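Local coordinates for DNA mismatch repair protein MutS (Thermus aquaticus, PDB 1EWQ) that binds mismatched DNA, probably as the recognition step of mismatch repair, and has a weak ATPase activity, at residues Val159-Ser162 against Lys163-Tyr167; Met250-Pro253 against Glu254-Arg258; Glu644-Ala647 against Leu648-Glu652. One frame throughout, in Å; residues are numbered along the deposited sequence.

Contact 1: Val159-Ser162 against Lys163-Tyr167; sequences VLKS and KSALY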
ATOM      1  N   VAL C 159     -21.917   9.681 -26.969  1.00 28.40           N
ATOM      2  CA  VAL C 159     -22.792  10.512 -26.172  1.00 29.76           C
ATOM      3  C   VAL C 159     -23.747   9.553 -25.486  1.00 30.91           C
ATOM      4  O   VAL C 159     -24.156   8.554 -26.076  1.00 31.37           O
ATOM      5  CB  VAL C 159     -23.585  11.520 -27.037  1.00 29.73           C
ATOM      6  CG1 VAL C 159     -24.598  12.256 -26.173  1.00 29.83           C
ATOM      7  CG2 VAL C 159     -22.637  12.524 -27.667  1.00 29.19           C
ATOM      8  N   LEU C 160     -24.068   9.834 -24.230  1.00 31.90           N
ATOM      9  CA  LEU C 160     -24.978   8.986 -23.478  1.00 33.03           C
ATOM     10  C   LEU C 160     -26.108   9.851 -22.952  1.00 33.94           C
ATOM     11  O   LEU C 160     -25.926  11.043 -22.723  1.00 34.02           O
ATOM     12  CB  LEU C 160     -24.235   8.304 -22.335  1.00 32.99           C
ATOM     13  CG  LEU C 160     -23.082   7.473 -22.895  1.00 33.23           C
ATOM     14  CD1 LEU C 160     -21.762   8.141 -22.546  1.00 32.96           C
ATOM     15  CD2 LEU C 160     -23.146   6.065 -22.360  1.00 33.07           C
ATOM     16  N   LYS C 161     -27.277   9.249 -22.767  1.00 35.09           N
ATOM     17  CA  LYS C 161     -28.451   9.980 -22.303  1.00 36.14           C
ATOM     18  C   LYS C 161     -28.540  10.194 -20.807  1.00 36.59           C
ATOM     19  O   LYS C 161     -29.058  11.218 -20.357  1.00 37.05           O
ATOM     20  CB  LYS C 161     -29.717   9.279 -22.790  1.00 36.51           C
ATOM     21  CG  LYS C 161     -29.485   7.837 -23.193  1.00 37.72           C
ATOM     22  CD  LYS C 161     -28.927   7.002 -22.040  1.00 38.28           C
ATOM     23  CE  LYS C 161     -28.000   5.943 -22.595  1.00 38.44           C
ATOM     24  NZ  LYS C 161     -27.021   6.621 -23.477  1.00 38.23           N
ATOM     25  N   SER C 162     -28.042   9.244 -20.028  1.00 36.86           N
ATOM     26  CA  SER C 162     -28.105   9.383 -18.581  1.00 37.08           C
ATOM     27  C   SER C 162     -26.723   9.410 -17.945  1.00 37.35           C
ATOM     28  O   SER C 162     -25.709   9.145 -18.597  1.00 37.43           O
ATOM     29  CB  SER C 162     -28.944   8.253 -17.967  1.00 37.16           C
ATOM     30  OG  SER C 162     -28.358   6.981 -18.173  1.00 36.95           O
ATOM     31  N   LYS C 163     -26.700   9.757 -16.663  1.00 37.35           N
ATOM     32  CA  LYS C 163     -25.467   9.831 -15.898  1.00 37.36           C
ATOM     33  C   LYS C 163     -25.031   8.403 -15.597  1.00 36.90           C
ATOM     34  O   LYS C 163     -23.839   8.092 -15.559  1.00 36.86           O
ATOM     35  CB  LYS C 163     -25.731  10.596 -14.605  1.00 38.23           C
ATOM     36  CG  LYS C 163     -24.506  10.940 -13.792  1.00 39.12           C
ATOM     37  CD  LYS C 163     -24.901  11.839 -12.625  1.00 40.23           C
ATOM     38  CE  LYS C 163     -26.025  11.198 -11.810  1.00 40.75           C
ATOM     39  NZ  LYS C 163     -26.405  12.013 -10.633  1.00 41.85           N
ATOM     40  N   SER C 164     -26.021   7.537 -15.398  1.00 36.16           N
ATOM     41  CA  SER C 164     -25.783   6.132 -15.114  1.00 35.36           C
ATOM     42  C   SER C 164     -24.968   5.491 -16.235  1.00 34.72           C
ATOM     43  O   SER C 164     -23.952   4.844 -15.980  1.00 34.63           O
ATOM     44  CB  SER C 164     -27.113   5.395 -14.980  1.00 35.62           C
ATOM     45  OG  SER C 164     -27.189   4.742 -13.734  1.00 36.68           O
ATOM     46  N   ALA C 165     -25.427   5.671 -17.471  1.00 33.87           N
ATOM     47  CA  ALA C 165     -24.753   5.108 -18.632  1.00 33.20           C
ATOM     48  C   ALA C 165     -23.376   5.736 -18.806  1.00 32.49           C
ATOM     49  O   ALA C 165     -22.428   5.069 -19.211  1.00 32.52           O
ATOM     50  CB  ALA C 165     -25.590   5.321 -19.883  1.00 33.11           C
ATOM     51  N   LEU C 166     -23.266   7.023 -18.507  1.00 31.69           N
ATOM     52  CA  LEU C 166     -21.975   7.686 -18.622  1.00 31.20           C
ATOM     53  C   LEU C 166     -21.005   6.968 -17.697  1.00 30.69           C
ATOM     54  O   LEU C 166     -19.973   6.471 -18.136  1.00 30.29           O
ATOM     55  CB  LEU C 166     -22.065   9.155 -18.208  1.00 31.10           C
ATOM     56  CG  LEU C 166     -20.691   9.796 -17.956  1.00 31.79           C
ATOM     57  CD1 LEU C 166     -19.915   9.902 -19.279  1.00 31.22           C
ATOM     58  CD2 LEU C 166     -20.875  11.162 -17.310  1.00 31.69           C
ATOM     59  N   TYR C 167     -21.348   6.917 -16.414  1.00 30.25           N
ATOM     60  CA  TYR C 167     -20.493   6.259 -15.441  1.00 30.38           C
ATOM     61  C   TYR C 167     -20.120   4.840 -15.852  1.00 29.81           C
ATOM     62  O   TYR C 167     -18.957   4.459 -15.730  1.00 29.82           O
ATOM     63  CB  TYR C 167     -21.144   6.258 -14.054  1.00 31.53           C
ATOM     64  CG  TYR C 167     -21.177   7.632 -13.396  1.00 32.76           C
ATOM     65  CD1 TYR C 167     -20.547   8.731 -13.990  1.00 33.41           C
ATOM     66  CD2 TYR C 167     -21.841   7.832 -12.188  1.00 33.25           C
ATOM     67  CE1 TYR C 167     -20.582  10.004 -13.395  1.00 34.07           C
ATOM     68  CE2 TYR C 167     -21.883   9.090 -11.586  1.00 34.22           C
ATOM     69  CZ  TYR C 167     -21.252  10.171 -12.196  1.00 34.38           C
ATOM     70  OH  TYR C 167     -21.317  11.416 -11.609  1.00 35.37           O
TER
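L166 N donates to S162 O at 3.2 Å as the chain leaves strand 154-160 and turns into helix 163-173, a first-turn bond in which the donor stands 35° out of the carbonyl plane. S162 occupies the N-cap position. Its side chain takes the second bond: OG, turned between the backbone N and the carbonyl carbon (chi1 64°), reaches forward over the open end of the helix and accepts from A165 N at 3.3 Å, with an N-H...O angle of 166°. The serine thus uses both its hydroxyl and its carbonyl to satisfy amides of the first turn. From the end of the strand L160 points toward that first turn. Its CD2 branch rests on A165 CB at 3.6 Å, while CD1 touches the CD1 of L166 at 4.1 Å, the two leucines crossing at about a right angle. K161 starts out away from the helix, but its chain curls back, so that CE lies 3.7 Å from A165 CB and the alanine methyl is approached by both L160 and K161. Farther in, L160 and L166 both pack on L145 of strand 143-149, and on the helix K163 NZ forms a salt bridge with E193. What results is a serine N-cap at a strand-to-helix turn, joining the sheet of MutS domain II to the helix that packs against it.

Contact 2: Met250-Pro253 against Glu254-Arg258; sequences MRLP and EATLR. With EDO (1,2-ethanediol), chain G.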
HETATM    1  N   MSE C 250     -22.979  -5.533 -26.174  1.00 25.25           N
HETATM    2  CA  MSE C 250     -23.577  -6.032 -24.947  1.00 25.54           C
HETATM    3  C   MSE C 250     -23.298  -5.048 -23.818  1.00 25.53           C
HETATM    4  O   MSE C 250     -22.167  -4.590 -23.638  1.00 25.61           O
HETATM    5  CB  MSE C 250     -22.996  -7.387 -24.562  1.00 26.17           C
HETATM    6  CG  MSE C 250     -23.570  -7.920 -23.258  1.00 26.77           C
HETATM    7 SE   MSE C 250     -22.522  -9.348 -22.499  1.00 29.04          SE
HETATM    8  CE  MSE C 250     -23.189 -10.799 -23.525  1.00 26.05           C
ATOM      9  N   ARG C 251     -24.334  -4.731 -23.056  1.00 25.48           N
ATOM     10  CA  ARG C 251     -24.203  -3.825 -21.924  1.00 25.43           C
ATOM     11  C   ARG C 251     -23.565  -4.571 -20.742  1.00 25.02           C
ATOM     12  O   ARG C 251     -24.003  -5.671 -20.383  1.00 24.33           O
ATOM     13  CB  ARG C 251     -25.582  -3.317 -21.501  1.00 26.65           C
ATOM     14  CG  ARG C 251     -26.353  -2.550 -22.570  1.00 28.94           C
ATOM     15  CD  ARG C 251     -25.779  -1.160 -22.727  1.00 31.43           C
ATOM     16  NE  ARG C 251     -26.599  -0.309 -23.584  1.00 33.13           N
ATOM     17  CZ  ARG C 251     -26.478   1.016 -23.654  1.00 33.63           C
ATOM     18  NH1 ARG C 251     -25.571   1.654 -22.918  1.00 33.36           N
ATOM     19  NH2 ARG C 251     -27.273   1.701 -24.463  1.00 34.55           N
ATOM     20  N   LEU C 252     -22.542  -3.963 -20.142  1.00 24.40           N
ATOM     21  CA  LEU C 252     -21.860  -4.529 -18.977  1.00 24.49           C
ATOM     22  C   LEU C 252     -21.691  -3.457 -17.892  1.00 24.41           C
ATOM     23  O   LEU C 252     -20.623  -2.862 -17.749  1.00 24.41           O
ATOM     24  CB  LEU C 252     -20.486  -5.082 -19.363  1.00 24.24           C
ATOM     25  CG  LEU C 252     -20.452  -6.320 -20.264  1.00 24.69           C
ATOM     26  CD1 LEU C 252     -19.004  -6.625 -20.633  1.00 24.56           C
ATOM     27  CD2 LEU C 252     -21.087  -7.501 -19.559  1.00 24.02           C
ATOM     28  N   PRO C 253     -22.756  -3.191 -17.125  1.00 24.06           N
ATOM     29  CA  PRO C 253     -22.699  -2.186 -16.059  1.00 23.69           C
ATOM     30  C   PRO C 253     -21.514  -2.430 -15.129  1.00 23.49           C
ATOM     31  O   PRO C 253     -20.991  -3.542 -15.056  1.00 23.11           O
ATOM     32  CB  PRO C 253     -24.033  -2.375 -15.334  1.00 23.84           C
ATOM     33  CG  PRO C 253     -24.948  -2.797 -16.426  1.00 24.00           C
ATOM     34  CD  PRO C 253     -24.100  -3.785 -17.216  1.00 24.25           C
ATOM     35  N   GLU C 254     -21.095  -1.386 -14.421  1.00 23.34           N
ATOM     36  CA  GLU C 254     -19.995  -1.509 -13.478  1.00 23.49           C
ATOM     37  C   GLU C 254     -20.293  -2.589 -12.433  1.00 22.91           C
ATOM     38  O   GLU C 254     -19.426  -3.393 -12.091  1.00 22.72           O
ATOM     39  CB  GLU C 254     -19.748  -0.177 -12.759  1.00 23.88           C
ATOM     40  CG  GLU C 254     -18.593  -0.241 -11.754  1.00 25.15           C
ATOM     41  CD  GLU C 254     -18.358   1.086 -11.041  1.00 25.94           C
ATOM     42  OE1 GLU C 254     -18.516   2.151 -11.687  1.00 26.03           O
ATOM     43  OE2 GLU C 254     -17.996   1.052  -9.842  1.00 26.46           O
ATOM     44  N   ALA C 255     -21.519  -2.603 -11.926  1.00 22.51           N
ATOM     45  CA  ALA C 255     -21.902  -3.585 -10.914  1.00 22.42           C
ATOM     46  C   ALA C 255     -21.637  -5.004 -11.408  1.00 22.51           C
ATOM     47  O   ALA C 255     -21.159  -5.857 -10.663  1.00 22.56           O
ATOM     48  CB  ALA C 255     -23.376  -3.419 -10.559  1.00 22.42           C
ATOM     49  N   THR C 256     -21.947  -5.236 -12.677  1.00 22.30           N
ATOM     50  CA  THR C 256     -21.757  -6.537 -13.306  1.00 21.93           C
ATOM     51  C   THR C 256     -20.282  -6.877 -13.486  1.00 22.09           C
ATOM     52  O   THR C 256     -19.840  -7.971 -13.131  1.00 21.77           O
ATOM     53  CB  THR C 256     -22.440  -6.572 -14.685  1.00 21.64           C
ATOM     54  OG1 THR C 256     -23.858  -6.495 -14.510  1.00 21.12           O
ATOM     55  CG2 THR C 256     -22.074  -7.840 -15.439  1.00 21.38           C
ATOM     56  N   LEU C 257     -19.527  -5.945 -14.059  1.00 22.38           N
ATOM     57  CA  LEU C 257     -18.100  -6.163 -14.268  1.00 23.01           C
ATOM     58  C   LEU C 257     -17.434  -6.479 -12.939  1.00 23.66           C
ATOM     59  O   LEU C 257     -16.539  -7.319 -12.888  1.00 24.08           O
ATOM     60  CB  LEU C 257     -17.448  -4.936 -14.911  1.00 22.48           C
ATOM     61  CG  LEU C 257     -17.783  -4.715 -16.390  1.00 22.21           C
ATOM     62  CD1 LEU C 257     -17.162  -3.432 -16.871  1.00 21.35           C
ATOM     63  CD2 LEU C 257     -17.276  -5.892 -17.207  1.00 21.73           C
ATOM     64  N   ARG C 258     -17.885  -5.820 -11.870  1.00 23.85           N
ATOM     65  CA  ARG C 258     -17.339  -6.042 -10.529  1.00 24.75           C
ATOM     66  C   ARG C 258     -17.805  -7.368  -9.931  1.00 24.99           C
ATOM     67  O   ARG C 258     -16.992  -8.119  -9.381  1.00 24.94           O
ATOM     68  CB  ARG C 258     -17.745  -4.911  -9.568  1.00 25.22           C
ATOM     69  CG  ARG C 258     -16.978  -3.596  -9.725  1.00 26.71           C
ATOM     70  CD  ARG C 258     -17.466  -2.546  -8.719  1.00 27.63           C
ATOM     71  NE  ARG C 258     -16.649  -1.333  -8.721  1.00 28.84           N
ATOM     72  CZ  ARG C 258     -15.380  -1.281  -8.310  1.00 29.33           C
ATOM     73  NH1 ARG C 258     -14.778  -2.375  -7.862  1.00 29.79           N
ATOM     74  NH2 ARG C 258     -14.711  -0.135  -8.338  1.00 29.65           N
TER
HETATM   75  C1  EDO G 902     -23.032  -0.862 -20.345  1.00 64.10           C
HETATM   76  O1  EDO G 902     -24.179  -0.182 -19.782  1.00 64.27           O
HETATM   77  C2  EDO G 902     -21.777  -0.078 -20.077  1.00 64.61           C
HETATM   78  O2  EDO G 902     -20.778  -0.955 -19.591  1.00 64.51           O
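L252 and L257 meet at about a right angle, CD1 of L252 lying 3.9 Å from CD2 of L257, and this apolar pair fills the buried side of the turn into helix 254-259. L257 also lays CD1 against L252 O at 3.6 Å, while its backbone N gives P253 O a nearly straight bond of 3.0 Å (171°). P253, at the N-cap position, has no side-chain acceptor to offer the first turn; E254 N donates instead to OD1 of D168 on helix 163-173. On the proline ring, CD sits 3.8 Å from T256 OG1, a hydroxyl whose main partner is I622 O. An alanine in place of L257 would probably open a gap beside L252 CD1 and leave that leucine freer to turn. Another side is polar: buried E254 lies between two arginines, OE2 receiving R258 NE at 3.0 Å in the guanidinium plane but on the anti side of the carboxylate, an i to i+4 salt bridge along the first turn, while OE1 pairs with R197. The looser, solvent side has exposed A255 and R258, and partly exposed R251. Alongside R251 lies a 1,2-ethanediol, probably from the crystallisation liquor, its O1 3.5 Å from R251 CD and its O2 donating to L252 O at 2.7 Å.

Contact 3: Glu644-Ala647 against Leu648-Glu652; sequences EEVA and LILKE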
ATOM      1  N   GLU C 644     -32.143  -0.094  -4.877  1.00 35.31           N
ATOM      2  CA  GLU C 644     -31.695   0.858  -5.890  1.00 35.26           C
ATOM      3  C   GLU C 644     -31.147   0.080  -7.081  1.00 34.86           C
ATOM      4  O   GLU C 644     -31.466   0.381  -8.229  1.00 34.45           O
ATOM      5  CB  GLU C 644     -30.597   1.782  -5.339  1.00 35.49           C
ATOM      6  CG  GLU C 644     -31.107   2.900  -4.454  1.00 36.31           C
ATOM      7  CD  GLU C 644     -29.997   3.824  -3.967  1.00 36.66           C
ATOM      8  OE1 GLU C 644     -30.318   4.892  -3.419  1.00 36.93           O
ATOM      9  OE2 GLU C 644     -28.807   3.484  -4.122  1.00 37.24           O
ATOM     10  N   GLU C 645     -30.319  -0.923  -6.804  1.00 34.64           N
ATOM     11  CA  GLU C 645     -29.747  -1.728  -7.875  1.00 34.64           C
ATOM     12  C   GLU C 645     -30.847  -2.428  -8.678  1.00 34.16           C
ATOM     13  O   GLU C 645     -30.794  -2.472  -9.907  1.00 34.25           O
ATOM     14  CB  GLU C 645     -28.775  -2.757  -7.301  1.00 35.61           C
ATOM     15  CG  GLU C 645     -27.499  -2.157  -6.730  1.00 37.01           C
ATOM     16  CD  GLU C 645     -26.637  -3.190  -6.006  1.00 38.10           C
ATOM     17  OE1 GLU C 645     -26.442  -4.307  -6.552  1.00 38.72           O
ATOM     18  OE2 GLU C 645     -26.143  -2.873  -4.899  1.00 38.60           O
ATOM     19  N   VAL C 646     -31.840  -2.972  -7.980  1.00 33.31           N
ATOM     20  CA  VAL C 646     -32.953  -3.647  -8.638  1.00 32.75           C
ATOM     21  C   VAL C 646     -33.663  -2.683  -9.588  1.00 32.65           C
ATOM     22  O   VAL C 646     -34.008  -3.052 -10.708  1.00 32.71           O
ATOM     23  CB  VAL C 646     -33.973  -4.199  -7.608  1.00 32.46           C
ATOM     24  CG1 VAL C 646     -35.233  -4.683  -8.311  1.00 32.16           C
ATOM     25  CG2 VAL C 646     -33.346  -5.352  -6.838  1.00 32.52           C
ATOM     26  N   ALA C 647     -33.878  -1.449  -9.133  1.00 32.34           N
ATOM     27  CA  ALA C 647     -34.530  -0.436  -9.953  1.00 32.04           C
ATOM     28  C   ALA C 647     -33.758  -0.234 -11.250  1.00 31.81           C
ATOM     29  O   ALA C 647     -34.342  -0.277 -12.325  1.00 32.08           O
ATOM     30  CB  ALA C 647     -34.628   0.880  -9.197  1.00 31.68           C
ATOM     31  N   LEU C 648     -32.451  -0.007 -11.162  1.00 31.47           N
ATOM     32  CA  LEU C 648     -31.665   0.180 -12.371  1.00 31.65           C
ATOM     33  C   LEU C 648     -31.863  -1.015 -13.294  1.00 31.52           C
ATOM     34  O   LEU C 648     -32.036  -0.855 -14.507  1.00 31.16           O
ATOM     35  CB  LEU C 648     -30.172   0.332 -12.054  1.00 32.34           C
ATOM     36  CG  LEU C 648     -29.675   1.711 -11.598  1.00 33.43           C
ATOM     37  CD1 LEU C 648     -28.168   1.668 -11.441  1.00 33.51           C
ATOM     38  CD2 LEU C 648     -30.061   2.788 -12.626  1.00 33.42           C
ATOM     39  N   ILE C 649     -31.853  -2.212 -12.713  1.00 31.03           N
ATOM     40  CA  ILE C 649     -32.030  -3.420 -13.503  1.00 30.93           C
ATOM     41  C   ILE C 649     -33.384  -3.455 -14.212  1.00 30.93           C
ATOM     42  O   ILE C 649     -33.453  -3.774 -15.395  1.00 30.78           O
ATOM     43  CB  ILE C 649     -31.866  -4.679 -12.633  1.00 30.81           C
ATOM     44  CG1 ILE C 649     -30.425  -4.759 -12.127  1.00 30.82           C
ATOM     45  CG2 ILE C 649     -32.213  -5.920 -13.439  1.00 30.63           C
ATOM     46  CD1 ILE C 649     -30.154  -5.900 -11.158  1.00 30.61           C
ATOM     47  N   LEU C 650     -34.454  -3.112 -13.496  1.00 31.27           N
ATOM     48  CA  LEU C 650     -35.798  -3.125 -14.073  1.00 31.78           C
ATOM     49  C   LEU C 650     -35.978  -2.107 -15.182  1.00 32.34           C
ATOM     50  O   LEU C 650     -36.771  -2.313 -16.097  1.00 32.72           O
ATOM     51  CB  LEU C 650     -36.852  -2.876 -12.987  1.00 31.37           C
ATOM     52  CG  LEU C 650     -37.001  -4.007 -11.968  1.00 31.41           C
ATOM     53  CD1 LEU C 650     -37.905  -3.577 -10.842  1.00 31.47           C
ATOM     54  CD2 LEU C 650     -37.550  -5.237 -12.655  1.00 31.45           C
ATOM     55  N   LYS C 651     -35.235  -1.011 -15.104  1.00 32.95           N
ATOM     56  CA  LYS C 651     -35.331   0.045 -16.096  1.00 33.42           C
ATOM     57  C   LYS C 651     -34.476  -0.192 -17.342  1.00 33.30           C
ATOM     58  O   LYS C 651     -34.774   0.334 -18.410  1.00 33.39           O
ATOM     59  CB  LYS C 651     -34.970   1.380 -15.442  1.00 34.37           C
ATOM     60  CG  LYS C 651     -35.964   1.786 -14.359  1.00 35.68           C
ATOM     61  CD  LYS C 651     -35.529   3.028 -13.592  1.00 36.64           C
ATOM     62  CE  LYS C 651     -36.442   3.251 -12.379  1.00 37.04           C
ATOM     63  NZ  LYS C 651     -35.905   4.292 -11.446  1.00 37.23           N
ATOM     64  N   GLU C 652     -33.421  -0.987 -17.218  1.00 33.00           N
ATOM     65  CA  GLU C 652     -32.565  -1.256 -18.365  1.00 32.53           C
ATOM     66  C   GLU C 652     -32.788  -2.640 -18.969  1.00 31.58           C
ATOM     67  O   GLU C 652     -32.548  -2.833 -20.156  1.00 31.48           O
ATOM     68  CB  GLU C 652     -31.088  -1.066 -17.982  1.00 33.64           C
ATOM     69  CG  GLU C 652     -30.518  -2.057 -16.957  1.00 35.81           C
ATOM     70  CD  GLU C 652     -29.201  -1.573 -16.317  1.00 37.07           C
ATOM     71  OE1 GLU C 652     -28.588  -0.605 -16.829  1.00 37.39           O
ATOM     72  OE2 GLU C 652     -28.777  -2.171 -15.300  1.00 37.70           O
TER
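V646 holds CG1 anti to its own N (chi1 170°), and L650, one turn on, sets CG beside its N and anti to the carbonyl carbon (chi1 -68°); these two settings lay the side chains alongside each other, pointing the same way. V646 CG1 comes within 3.8 Å of L650 CD1, an i to i+4 apolar pair on helix 638-652. Beneath it, L650 N donates to V646 O at 2.8 Å, nearly in line with the carbonyl bond, so the same two residues are joined through both backbone and side chain. The neighbouring i to i+4 bonds repeat the pattern: L648 N to E644 O at 3.1 Å, I649 N to E645 O at 3.0 Å, and K651 N to A647 O, where the N-H is more bent (146°). Several side chains also lean on the carbonyls of the preceding turn. I649 brings CG1 to 3.2 Å from E645 O, and K651 passes its extended chain over A647 O, with CG 3.3 Å away. I649 packs inward on V659 and L661 of strand 657-662. V646 and L650 lie at the border: they touch V680 and L684 of helix 670-687 in their own chain, and both meet L747 of the second subunit, whose G746 packs on A647. The contact is therefore alpha-helical, with four successive i to i+4 bonds, and belongs to the ATPase domain. Its two charged ends are matched differently: E645 is paired in charge with R625 within its own chain, whereas K651 NZ gives its ammonium to a neutral backbone carbonyl, G746 O of the second subunit, so that the polar link across the interface here is a hydrogen bond to main chain.

Following the chain from the N terminus, contact 1 comes first, closing the tight turn from strand 154-160 into helix 163-173. Contact 2, far along the chain, closes the turn from the loop after strand 242-243 into helix 254-259, and contact 3 closes no loop but lies wholly along helix 638-652. The three follow in series; none nests in or crosses another. In space they cluster, with centres 13 to 15 Å apart. Residues 163-167 touch 648-652 where S164 OG meets L648 CD2 at 3.6 Å, and P253 CG lies 4.0 Å from E652 OE2. Contacts 1 and 2 do not touch directly. Helix 638-652 of the ATPase domain thus packs against both of the earlier helix starts.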